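Local structure of heat shock protein STI1 (Saccharomyces cerevisiae, 3UPV) at residues A47-L51 with M52-E56. The protein acts as an adaptor between the Hsp70 and Hsp90 chaperones, and this part of it, a domain of three TPR repeats, binds the C-terminal part of Hsp70. Residues are numbered along the deposited sequence; the frame is centred on the assembly and turned at random.
Sequences ALAKL and MSFPE
Leu48 O accepts the backbone N-H of Ser53 at 2.9 Å, and the N-H...O angle of 164° marks a nearly straight bond. The next carbonyl along, Ala49 O, takes Met52 N, also at 2.9 Å, but here the donor stands well above the carbonyl plane. Together with the positive phi of Met52 (65°), these two bonds back into the last turn define a Schellman motif, which ends helix 38-50. Ser53 then occupies the N-cap position of helix 54-67, although its hydroxyl makes no capping bond.

Side chains make two further sets of contacts. With CG anti to the carbonyl carbon (chi1 -71°), the Leu48 branch is turned to bring its methyls to different residues: CD2 lies 4.0 Å from Ser53 CB, while CD1 reaches Glu56 CB at 3.9 Å, in the first turn of helix 54-67. The Leu48 and Glu56 side chains cross at about a right angle; the glutamate touches through CB, and its end leads away from the first helix. In the other set, Phe54 brings CE1 to 4.4 Å from Ala49 CB, a loose apolar contact, and the ring meets Ala49 O obliquely. Met52 C sits 3.8 Å above one ring face, offset toward the rim. The Met52 chain, bent at chi2 and chi3, folds back to place SD 3.8 Å from Ala49 O.

This is the turn between the two helices of TPR 8. Phe54 also packs on Ala81 and Ala84 of helix 72-84, whereas Lys50 NZ forms a salt bridge with an acidic side chain of the bound peptide. Both hydrogen bonds across the turn run backbone to backbone and the side chains add apolar contacts, consistent with a turn whose shape rests on the backbone.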
loop_
_atom_site.group_PDB
_atom_site.type_symbol
_atom_site.label_atom_id
_atom_site.label_comp_id
_atom_site.label_asym_id
_atom_site.label_seq_id
_atom_site.Cartn_x
_atom_site.Cartn_y
_atom_site.Cartn_z
ATOM N N ALA A 47 7.139 -1.667 2.125
ATOM C CA ALA A 47 8.424 -1.856 2.779
ATOM C C ALA A 47 8.764 -0.748 3.797
ATOM O O ALA A 47 9.315 -0.997 4.897
ATOM C CB ALA A 47 9.543 -2.040 1.714
ATOM N N LEU A 48 8.494 0.497 3.424
ATOM C CA LEU A 48 8.685 1.618 4.336
ATOM C C LEU A 48 7.797 1.413 5.607
ATOM O O LEU A 48 8.196 1.726 6.691
ATOM C CB LEU A 48 8.288 2.905 3.654
ATOM C CG LEU A 48 9.234 3.401 2.548
ATOM C CD1 LEU A 48 8.487 4.410 1.680
ATOM C CD2 LEU A 48 10.451 4.109 3.164
ATOM N N ALA A 49 6.595 0.897 5.447
ATOM C CA ALA A 49 5.693 0.696 6.589
ATOM C C ALA A 49 6.323 -0.358 7.536
ATOM O O ALA A 49 6.305 -0.203 8.761
ATOM C CB ALA A 49 4.311 0.198 6.064
ATOM N N LYS A 50 6.979 -1.377 6.968
ATOM C CA LYS A 50 7.584 -2.405 7.820
ATOM C C LYS A 50 8.716 -1.793 8.597
ATOM O O LYS A 50 9.087 -2.274 9.696
ATOM C CB LYS A 50 8.131 -3.598 7.019
ATOM C CG LYS A 50 7.029 -4.513 6.454
ATOM C CD LYS A 50 6.473 -5.391 7.614
ATOM C CE LYS A 50 5.514 -6.439 7.070
ATOM N NZ LYS A 50 4.944 -7.394 8.085
ATOM N N LEU A 51 9.332 -0.794 7.980
ATOM C CA LEU A 51 10.423 0.036 8.623
ATOM C C LEU A 51 9.924 1.133 9.581
ATOM O O LEU A 51 10.755 1.779 10.253
ATOM C CB LEU A 51 11.296 0.638 7.520
ATOM C CG LEU A 51 12.143 -0.417 6.816
ATOM C CD1 LEU A 51 12.824 0.345 5.667
ATOM C CD2 LEU A 51 13.197 -1.093 7.683
ATOM N N MET A 52 8.590 1.254 9.720
ATOM C CA MET A 52 7.913 2.253 10.563
ATOM C C MET A 52 8.174 3.650 10.024
ATOM O O MET A 52 8.235 4.618 10.793
ATOM C CB MET A 52 8.273 2.157 12.092
ATOM C CG MET A 52 8.391 0.678 12.611
ATOM S SD MET A 52 6.768 -0.114 12.523
ATOM C CE MET A 52 5.966 0.347 14.058
ATOM N N SER A 53 8.360 3.760 8.709
ATOM C CA SER A 53 8.556 5.099 8.082
ATOM C C SER A 53 7.214 5.558 7.536
ATOM O O SER A 53 6.957 5.526 6.265
ATOM C CB SER A 53 9.610 4.938 6.976
ATOM O OG SER A 53 10.899 4.803 7.575
ATOM N N PHE A 54 6.294 5.920 8.455
ATOM C CA PHE A 54 4.900 6.129 8.025
ATOM C C PHE A 54 4.552 7.336 7.098
ATOM O O PHE A 54 3.769 7.184 6.191
ATOM C CB PHE A 54 3.971 6.063 9.246
ATOM C CG PHE A 54 3.969 4.687 9.899
ATOM C CD1 PHE A 54 3.429 3.598 9.219
ATOM C CD2 PHE A 54 4.563 4.483 11.159
ATOM C CE1 PHE A 54 3.431 2.325 9.791
ATOM C CE2 PHE A 54 4.600 3.219 11.754
ATOM C CZ PHE A 54 4.022 2.110 11.067
ATOM N N PRO A 55 5.084 8.505 7.360
ATOM C CA PRO A 55 4.882 9.705 6.464
ATOM C C PRO A 55 5.269 9.364 5.014
ATOM O O PRO A 55 4.470 9.595 4.110
ATOM C CB PRO A 55 5.834 10.714 7.050
ATOM C CG PRO A 55 5.852 10.319 8.509
ATOM C CD PRO A 55 5.951 8.836 8.510
ATOM N N GLU A 56 6.447 8.732 4.838
ATOM C CA GLU A 56 6.907 8.243 3.512
ATOM C C GLU A 56 5.970 7.194 2.926
ATOM O O GLU A 56 5.607 7.271 1.742
ATOM C CB GLU A 56 8.350 7.747 3.600
ATOM C CG GLU A 56 9.234 8.929 3.937
ATOM C CD GLU A 56 9.400 9.214 5.465
ATOM O OE1 GLU A 56 10.206 10.136 5.802
ATOM O OE2 GLU A 56 8.795 8.511 6.337
#